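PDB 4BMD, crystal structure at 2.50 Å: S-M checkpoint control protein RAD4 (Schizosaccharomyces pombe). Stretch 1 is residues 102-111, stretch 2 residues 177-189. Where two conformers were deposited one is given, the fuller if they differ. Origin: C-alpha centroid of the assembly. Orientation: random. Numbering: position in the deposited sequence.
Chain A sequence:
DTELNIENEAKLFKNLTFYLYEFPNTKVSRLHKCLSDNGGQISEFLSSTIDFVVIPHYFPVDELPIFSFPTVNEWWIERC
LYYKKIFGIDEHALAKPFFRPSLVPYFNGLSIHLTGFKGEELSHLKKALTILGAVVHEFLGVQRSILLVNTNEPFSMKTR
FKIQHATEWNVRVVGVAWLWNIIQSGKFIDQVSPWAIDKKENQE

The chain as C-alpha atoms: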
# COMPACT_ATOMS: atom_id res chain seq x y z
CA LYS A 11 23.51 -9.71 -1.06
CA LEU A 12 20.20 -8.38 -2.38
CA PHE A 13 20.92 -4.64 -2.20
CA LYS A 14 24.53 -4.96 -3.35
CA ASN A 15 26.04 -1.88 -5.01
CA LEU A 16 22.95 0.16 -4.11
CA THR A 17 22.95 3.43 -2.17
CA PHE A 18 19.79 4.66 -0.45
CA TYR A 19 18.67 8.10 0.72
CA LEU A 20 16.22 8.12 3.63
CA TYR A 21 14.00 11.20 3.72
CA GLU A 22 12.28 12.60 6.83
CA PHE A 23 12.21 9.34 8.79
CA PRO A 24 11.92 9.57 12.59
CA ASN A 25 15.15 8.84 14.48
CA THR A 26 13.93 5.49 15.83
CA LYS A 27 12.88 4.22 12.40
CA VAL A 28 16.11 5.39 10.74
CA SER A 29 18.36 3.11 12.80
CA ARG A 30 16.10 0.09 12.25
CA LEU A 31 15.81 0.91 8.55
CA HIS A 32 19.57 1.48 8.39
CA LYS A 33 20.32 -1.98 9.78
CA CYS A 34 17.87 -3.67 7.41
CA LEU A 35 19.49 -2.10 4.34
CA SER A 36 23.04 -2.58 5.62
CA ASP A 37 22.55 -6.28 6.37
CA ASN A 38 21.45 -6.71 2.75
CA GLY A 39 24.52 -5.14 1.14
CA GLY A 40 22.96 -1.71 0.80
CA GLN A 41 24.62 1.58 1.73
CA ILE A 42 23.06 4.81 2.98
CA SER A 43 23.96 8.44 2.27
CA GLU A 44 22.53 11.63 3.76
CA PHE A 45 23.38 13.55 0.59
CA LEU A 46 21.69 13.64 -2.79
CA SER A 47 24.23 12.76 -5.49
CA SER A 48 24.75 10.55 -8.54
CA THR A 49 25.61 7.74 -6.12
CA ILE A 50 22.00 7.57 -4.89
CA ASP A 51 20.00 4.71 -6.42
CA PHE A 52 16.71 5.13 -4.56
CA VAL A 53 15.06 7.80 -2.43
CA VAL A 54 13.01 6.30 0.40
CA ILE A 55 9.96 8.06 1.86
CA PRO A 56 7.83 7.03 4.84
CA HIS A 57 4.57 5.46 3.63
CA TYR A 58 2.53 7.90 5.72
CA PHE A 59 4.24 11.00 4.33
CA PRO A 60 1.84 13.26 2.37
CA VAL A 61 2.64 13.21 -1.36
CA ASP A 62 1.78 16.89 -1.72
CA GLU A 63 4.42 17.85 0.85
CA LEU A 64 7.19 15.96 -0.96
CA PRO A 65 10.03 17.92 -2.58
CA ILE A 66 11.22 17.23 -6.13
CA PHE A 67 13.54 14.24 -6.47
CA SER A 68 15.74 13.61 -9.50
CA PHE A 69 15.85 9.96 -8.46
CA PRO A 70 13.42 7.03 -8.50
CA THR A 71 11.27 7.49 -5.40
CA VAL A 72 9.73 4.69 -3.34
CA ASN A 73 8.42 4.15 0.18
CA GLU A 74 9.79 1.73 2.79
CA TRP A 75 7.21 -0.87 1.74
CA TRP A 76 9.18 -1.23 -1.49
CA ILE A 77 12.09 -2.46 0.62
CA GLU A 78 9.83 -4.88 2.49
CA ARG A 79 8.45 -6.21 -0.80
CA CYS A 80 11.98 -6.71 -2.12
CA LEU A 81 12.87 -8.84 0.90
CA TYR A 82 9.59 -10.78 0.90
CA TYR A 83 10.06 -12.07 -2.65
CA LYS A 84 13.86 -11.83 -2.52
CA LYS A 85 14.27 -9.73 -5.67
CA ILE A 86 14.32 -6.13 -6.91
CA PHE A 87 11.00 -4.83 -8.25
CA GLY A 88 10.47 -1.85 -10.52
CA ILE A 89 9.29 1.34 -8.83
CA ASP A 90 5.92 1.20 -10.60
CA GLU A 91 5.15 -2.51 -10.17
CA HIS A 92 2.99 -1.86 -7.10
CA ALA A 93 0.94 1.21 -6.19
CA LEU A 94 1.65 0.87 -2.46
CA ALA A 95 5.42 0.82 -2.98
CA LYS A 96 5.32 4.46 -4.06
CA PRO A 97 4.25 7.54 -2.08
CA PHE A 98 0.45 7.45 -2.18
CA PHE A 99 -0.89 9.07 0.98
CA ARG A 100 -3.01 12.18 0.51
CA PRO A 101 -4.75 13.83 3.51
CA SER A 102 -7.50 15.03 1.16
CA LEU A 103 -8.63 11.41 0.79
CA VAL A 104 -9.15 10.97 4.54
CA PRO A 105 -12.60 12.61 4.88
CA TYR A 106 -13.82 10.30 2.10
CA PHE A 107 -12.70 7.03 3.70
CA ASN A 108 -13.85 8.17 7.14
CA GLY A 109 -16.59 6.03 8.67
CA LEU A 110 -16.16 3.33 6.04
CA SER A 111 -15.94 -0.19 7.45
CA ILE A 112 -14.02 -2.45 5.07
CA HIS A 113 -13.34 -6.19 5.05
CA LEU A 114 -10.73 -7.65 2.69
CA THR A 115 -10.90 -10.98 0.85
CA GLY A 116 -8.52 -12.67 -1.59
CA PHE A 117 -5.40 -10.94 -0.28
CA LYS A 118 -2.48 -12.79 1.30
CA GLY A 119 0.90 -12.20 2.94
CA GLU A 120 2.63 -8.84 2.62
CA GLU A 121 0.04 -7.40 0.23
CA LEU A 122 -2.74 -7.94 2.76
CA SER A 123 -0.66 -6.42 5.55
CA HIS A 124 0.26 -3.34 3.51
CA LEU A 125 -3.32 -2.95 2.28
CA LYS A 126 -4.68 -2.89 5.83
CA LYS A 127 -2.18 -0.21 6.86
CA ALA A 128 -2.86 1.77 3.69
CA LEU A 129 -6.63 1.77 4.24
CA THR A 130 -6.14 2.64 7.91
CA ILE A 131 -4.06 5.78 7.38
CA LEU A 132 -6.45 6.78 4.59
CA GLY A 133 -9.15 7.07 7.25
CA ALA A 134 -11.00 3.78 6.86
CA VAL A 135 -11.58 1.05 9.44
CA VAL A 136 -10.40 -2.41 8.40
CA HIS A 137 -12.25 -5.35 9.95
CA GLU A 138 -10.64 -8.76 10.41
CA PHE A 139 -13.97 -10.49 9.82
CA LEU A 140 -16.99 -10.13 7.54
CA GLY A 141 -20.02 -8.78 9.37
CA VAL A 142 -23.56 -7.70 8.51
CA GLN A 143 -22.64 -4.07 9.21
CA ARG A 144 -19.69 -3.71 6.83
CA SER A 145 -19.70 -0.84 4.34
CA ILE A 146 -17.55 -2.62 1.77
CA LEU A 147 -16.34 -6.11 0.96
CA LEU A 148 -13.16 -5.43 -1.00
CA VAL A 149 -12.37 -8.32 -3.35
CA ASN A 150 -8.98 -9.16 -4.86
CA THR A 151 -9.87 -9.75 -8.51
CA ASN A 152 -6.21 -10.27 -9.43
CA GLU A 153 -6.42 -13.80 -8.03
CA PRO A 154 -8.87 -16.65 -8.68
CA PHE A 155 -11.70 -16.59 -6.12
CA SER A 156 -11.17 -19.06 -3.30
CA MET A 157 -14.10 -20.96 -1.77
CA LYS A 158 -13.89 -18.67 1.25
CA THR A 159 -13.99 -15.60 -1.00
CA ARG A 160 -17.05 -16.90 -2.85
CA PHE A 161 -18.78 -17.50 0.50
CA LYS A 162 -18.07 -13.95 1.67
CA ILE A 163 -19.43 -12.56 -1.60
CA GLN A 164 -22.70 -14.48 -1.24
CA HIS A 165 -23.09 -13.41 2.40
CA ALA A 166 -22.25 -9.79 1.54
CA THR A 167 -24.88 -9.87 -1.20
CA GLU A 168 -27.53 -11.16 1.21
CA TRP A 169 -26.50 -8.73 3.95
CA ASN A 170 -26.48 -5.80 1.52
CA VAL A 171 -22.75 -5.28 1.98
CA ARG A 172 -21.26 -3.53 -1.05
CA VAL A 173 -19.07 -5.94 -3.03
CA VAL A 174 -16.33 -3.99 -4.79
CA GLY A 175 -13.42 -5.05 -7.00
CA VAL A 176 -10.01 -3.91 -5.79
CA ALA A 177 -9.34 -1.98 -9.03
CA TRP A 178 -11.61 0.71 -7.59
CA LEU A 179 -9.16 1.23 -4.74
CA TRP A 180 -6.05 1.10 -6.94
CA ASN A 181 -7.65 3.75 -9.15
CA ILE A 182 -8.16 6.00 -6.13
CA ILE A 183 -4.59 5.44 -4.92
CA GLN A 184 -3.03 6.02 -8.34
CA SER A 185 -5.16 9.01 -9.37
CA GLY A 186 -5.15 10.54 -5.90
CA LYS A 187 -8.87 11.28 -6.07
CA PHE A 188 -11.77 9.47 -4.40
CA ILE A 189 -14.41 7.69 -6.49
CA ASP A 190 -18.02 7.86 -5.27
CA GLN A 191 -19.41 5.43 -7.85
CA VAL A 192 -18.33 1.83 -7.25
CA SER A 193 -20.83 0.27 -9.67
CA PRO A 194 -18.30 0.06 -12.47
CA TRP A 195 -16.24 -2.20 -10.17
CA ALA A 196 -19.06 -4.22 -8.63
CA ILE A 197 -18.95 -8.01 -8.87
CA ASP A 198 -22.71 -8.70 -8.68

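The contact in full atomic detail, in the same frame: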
# COMPACT_ATOMS: atom_id res chain seq x y z
N SER A 102 -6.23 14.62 1.74
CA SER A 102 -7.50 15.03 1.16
C SER A 102 -8.43 13.84 0.93
O SER A 102 -9.63 14.00 0.71
CB SER A 102 -7.29 15.80 -0.15
OG SER A 102 -6.58 15.01 -1.09
N LEU A 103 -7.86 12.63 0.97
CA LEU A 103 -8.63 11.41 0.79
C LEU A 103 -9.27 10.95 2.09
O LEU A 103 -10.26 10.21 2.08
CB LEU A 103 -7.75 10.30 0.22
CG LEU A 103 -7.28 10.47 -1.23
CD1 LEU A 103 -6.32 9.36 -1.61
CD2 LEU A 103 -8.47 10.50 -2.17
N VAL A 104 -8.70 11.39 3.21
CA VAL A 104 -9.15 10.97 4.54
C VAL A 104 -10.65 11.20 4.84
O VAL A 104 -11.31 10.28 5.32
CB VAL A 104 -8.28 11.58 5.66
CG1 VAL A 104 -8.72 11.07 7.02
CG2 VAL A 104 -6.81 11.26 5.42
N PRO A 105 -11.18 12.41 4.56
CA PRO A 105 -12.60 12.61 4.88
C PRO A 105 -13.53 11.71 4.07
O PRO A 105 -14.68 11.51 4.45
CB PRO A 105 -12.84 14.07 4.50
CG PRO A 105 -11.50 14.70 4.52
CD PRO A 105 -10.56 13.64 4.05
N TYR A 106 -13.03 11.17 2.96
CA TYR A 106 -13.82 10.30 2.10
C TYR A 106 -13.87 8.86 2.60
O TYR A 106 -14.89 8.18 2.46
CB TYR A 106 -13.30 10.35 0.66
CG TYR A 106 -13.49 11.69 -0.02
CD1 TYR A 106 -14.68 12.00 -0.66
CD2 TYR A 106 -12.48 12.64 -0.02
CE1 TYR A 106 -14.87 13.22 -1.28
CE2 TYR A 106 -12.65 13.86 -0.64
CZ TYR A 106 -13.85 14.14 -1.27
OH TYR A 106 -14.03 15.36 -1.89
N PHE A 107 -12.76 8.39 3.17
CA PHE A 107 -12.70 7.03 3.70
C PHE A 107 -13.22 6.95 5.13
O PHE A 107 -13.47 5.86 5.64
CB PHE A 107 -11.27 6.49 3.65
CG PHE A 107 -10.82 6.07 2.28
CD1 PHE A 107 -11.11 4.80 1.80
CD2 PHE A 107 -10.10 6.94 1.48
CE1 PHE A 107 -10.70 4.41 0.54
CE2 PHE A 107 -9.68 6.55 0.22
CZ PHE A 107 -9.98 5.29 -0.25
N ASN A 108 -13.39 8.11 5.76
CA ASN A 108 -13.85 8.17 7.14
C ASN A 108 -15.23 7.55 7.34
O ASN A 108 -16.17 7.84 6.61
CB ASN A 108 -13.86 9.62 7.64
CG ASN A 108 -12.83 9.86 8.72
OD1 ASN A 108 -11.69 10.23 8.44
ND2 ASN A 108 -13.23 9.66 9.97
N GLY A 109 -15.33 6.68 8.34
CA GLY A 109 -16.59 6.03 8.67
C GLY A 109 -16.83 4.75 7.90
O GLY A 109 -17.72 3.97 8.23
N LEU A 110 -16.01 4.52 6.87
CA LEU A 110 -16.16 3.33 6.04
C LEU A 110 -15.56 2.09 6.70
O LEU A 110 -14.37 2.05 7.02
CB LEU A 110 -15.52 3.54 4.67
CG LEU A 110 -16.16 4.59 3.76
CD1 LEU A 110 -15.42 4.65 2.43
CD2 LEU A 110 -17.63 4.29 3.55
N SER A 111 -16.40 1.08 6.91
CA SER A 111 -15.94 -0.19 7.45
C SER A 111 -15.67 -1.16 6.30
O SER A 111 -16.57 -1.50 5.53
CB SER A 111 -16.98 -0.77 8.42
OG SER A 111 -18.25 -0.89 7.80
N ALA A 177 -9.76 -2.97 -8.03
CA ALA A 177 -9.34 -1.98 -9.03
C ALA A 177 -9.85 -0.59 -8.67
O ALA A 177 -9.17 0.41 -8.91
CB ALA A 177 -9.82 -2.39 -10.41
N TRP A 178 -11.04 -0.54 -8.09
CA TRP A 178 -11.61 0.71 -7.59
C TRP A 178 -10.67 1.41 -6.63
O TRP A 178 -10.47 2.63 -6.71
CB TRP A 178 -12.95 0.42 -6.91
CG TRP A 178 -13.46 1.56 -6.08
CD1 TRP A 178 -14.07 2.69 -6.53
CD2 TRP A 178 -13.43 1.66 -4.65
NE1 TRP A 178 -14.41 3.50 -5.47
CE2 TRP A 178 -14.03 2.88 -4.30
CE3 TRP A 178 -12.96 0.83 -3.63
CZ2 TRP A 178 -14.17 3.30 -2.98
CZ3 TRP A 178 -13.09 1.25 -2.32
CH2 TRP A 178 -13.69 2.47 -2.01
N LEU A 179 -10.07 0.65 -5.71
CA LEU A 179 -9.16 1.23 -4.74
C LEU A 179 -7.82 1.62 -5.36
O LEU A 179 -7.27 2.67 -5.03
CB LEU A 179 -8.93 0.27 -3.56
CG LEU A 179 -7.96 0.80 -2.50
CD1 LEU A 179 -8.48 2.10 -1.89
CD2 LEU A 179 -7.71 -0.24 -1.43
N TRP A 180 -7.31 0.78 -6.25
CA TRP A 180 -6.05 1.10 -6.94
C TRP A 180 -6.20 2.37 -7.76
O TRP A 180 -5.27 3.17 -7.85
CB TRP A 180 -5.59 -0.06 -7.83
CG TRP A 180 -5.31 -1.36 -7.12
CD1 TRP A 180 -5.71 -2.61 -7.53
CD2 TRP A 180 -4.58 -1.56 -5.90
NE1 TRP A 180 -5.27 -3.56 -6.64
CE2 TRP A 180 -4.58 -2.94 -5.63
CE3 TRP A 180 -3.94 -0.70 -5.01
CZ2 TRP A 180 -3.95 -3.48 -4.51
CZ3 TRP A 180 -3.32 -1.24 -3.89
CH2 TRP A 180 -3.33 -2.62 -3.65
N ASN A 181 -7.37 2.55 -8.37
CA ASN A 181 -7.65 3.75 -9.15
C ASN A 181 -7.64 5.00 -8.29
O ASN A 181 -7.17 6.05 -8.71
CB ASN A 181 -8.99 3.62 -9.88
CG ASN A 181 -8.97 2.56 -10.96
OD1 ASN A 181 -7.91 2.25 -11.53
ND2 ASN A 181 -10.13 2.00 -11.27
N ILE A 182 -8.17 4.88 -7.07
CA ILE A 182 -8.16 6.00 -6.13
C ILE A 182 -6.74 6.32 -5.69
O ILE A 182 -6.34 7.49 -5.66
CB ILE A 182 -9.04 5.69 -4.89
CG1 ILE A 182 -10.50 5.56 -5.30
CG2 ILE A 182 -8.87 6.77 -3.83
CD1 ILE A 182 -11.44 5.33 -4.14
N ILE A 183 -5.98 5.29 -5.35
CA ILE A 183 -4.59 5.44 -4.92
C ILE A 183 -3.74 6.09 -6.01
O ILE A 183 -3.00 7.04 -5.76
CB ILE A 183 -3.97 4.09 -4.54
CG1 ILE A 183 -4.65 3.52 -3.29
CG2 ILE A 183 -2.48 4.23 -4.30
CD1 ILE A 183 -4.46 4.38 -2.07
N GLN A 184 -3.85 5.56 -7.23
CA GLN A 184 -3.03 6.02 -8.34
C GLN A 184 -3.40 7.42 -8.82
O GLN A 184 -2.52 8.24 -9.10
CB GLN A 184 -3.10 5.03 -9.51
CG GLN A 184 -2.40 3.71 -9.23
CD GLN A 184 -2.56 2.72 -10.37
OE1 GLN A 184 -3.62 2.12 -10.55
NE2 GLN A 184 -1.50 2.54 -11.15
N SER A 185 -4.70 7.70 -8.90
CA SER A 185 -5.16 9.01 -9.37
C SER A 185 -5.08 10.06 -8.28
O SER A 185 -4.90 11.25 -8.56
CB SER A 185 -6.60 8.91 -9.90
OG SER A 185 -7.50 8.60 -8.86
N GLY A 186 -5.21 9.63 -7.03
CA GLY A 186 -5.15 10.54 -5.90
C GLY A 186 -6.48 11.19 -5.59
O GLY A 186 -6.57 12.08 -4.75
N LYS A 187 -7.53 10.73 -6.28
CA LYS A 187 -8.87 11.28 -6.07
C LYS A 187 -9.88 10.18 -5.77
O LYS A 187 -9.85 9.11 -6.38
CB LYS A 187 -9.31 12.09 -7.29
CG LYS A 187 -8.44 13.31 -7.56
CD LYS A 187 -8.92 14.09 -8.77
CE LYS A 187 -8.03 15.29 -9.04
NZ LYS A 187 -8.47 16.06 -10.24
N PHE A 188 -10.77 10.45 -4.83
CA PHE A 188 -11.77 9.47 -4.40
C PHE A 188 -12.83 9.25 -5.48
O PHE A 188 -13.12 10.14 -6.28
CB PHE A 188 -12.43 9.92 -3.10
CG PHE A 188 -13.25 8.86 -2.43
CD1 PHE A 188 -12.64 7.85 -1.71
CD2 PHE A 188 -14.63 8.87 -2.52
CE1 PHE A 188 -13.39 6.86 -1.09
CE2 PHE A 188 -15.39 7.89 -1.91
CZ PHE A 188 -14.77 6.89 -1.19
N ILE A 189 -13.40 8.05 -5.50
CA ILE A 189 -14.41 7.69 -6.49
C ILE A 189 -15.71 7.27 -5.80
O ILE A 189 -15.77 6.22 -5.16
CB ILE A 189 -13.91 6.55 -7.41
CG1 ILE A 189 -12.61 6.96 -8.09
CG2 ILE A 189 -14.97 6.19 -8.43
CD1 ILE A 189 -11.96 5.84 -8.88
O HOH W 1 -8.12 13.70 -3.14

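Two segments distant in sequence can be held together almost entirely by the fit of their apolar side chains, and this pair from RAD4 is a compact example. The first stretch makes a short helical turn that includes residues 104-107, tied by the backbone bonds from Tyr 106 N and Phe 107 N to Leu 103 O (3.1 and 3.3 Å). It then leaves helical geometry at Asn 108 and reverses in a type II beta turn from Phe 107 to Leu 110, closed by Leu 110 N to Phe 107 O at 3.1 Å. Gly 109 takes a positive phi there, at which a CB would jam against the carbonyl of Asn 108. The second stretch is a regular helix, 177-185, that ends differently: the first residue to leave helical geometry is Gly 186, which itself has positive phi, and the chain beyond it runs out as an extended segment. The CA atoms come nearest at Leu 103 and Phe 188, Leu 103 CA lying 6.4 Å from Phe 188 CA, and no direct hydrogen bond joins the stretches.

Phe 188 is the centre of the contact and has the largest area covered by the partner stretch. Its CA-to-CB bond points toward the first stretch, and its ring meets two aromatic neighbours in different ways. With Tyr 106 the planes are near parallel, 21° apart, but slid so that the rings barely overlap; each CB instead sits over the other ring, Tyr 106 CB 3.6 Å from the centroid of the Phe 188 ring and Phe 188 CB 4.1 Å from that of Tyr 106. These are reciprocal CH-pi contacts, in which weakly polarised C-H groups meet pi clouds. With Phe 107 the planes stand at 85°, and the edge of Phe 188 is directed at the face of Phe 107, Phe 188 CD1 to Phe 107 CE2 being 3.8 Å. Such a geometry sets electropositive ring hydrogens against an electron-rich face.

Phe 107 carries the packing down to the helix: its CZ lies 3.9 Å from Leu 179 CD1 and 4.0 Å from Ile 182 CG2, the latter at the ring edge. Leu 103 fills the adjoining space, its CD2 reaching Ile 182 CG2 at 4.1 Å and Phe 188 N at 3.5 Å, a van der Waals contact against the backbone. The helix also braces its own exit, since Trp 178 NE1 donates to Ile 189 O at 3.1 Å.

The polar link is indirect: a water donates to Gly 186 O at 2.8 Å and is hydrogen-bonded to Ser 102 OG at 2.9 Å, bridging the two stretches beside the apolar cluster.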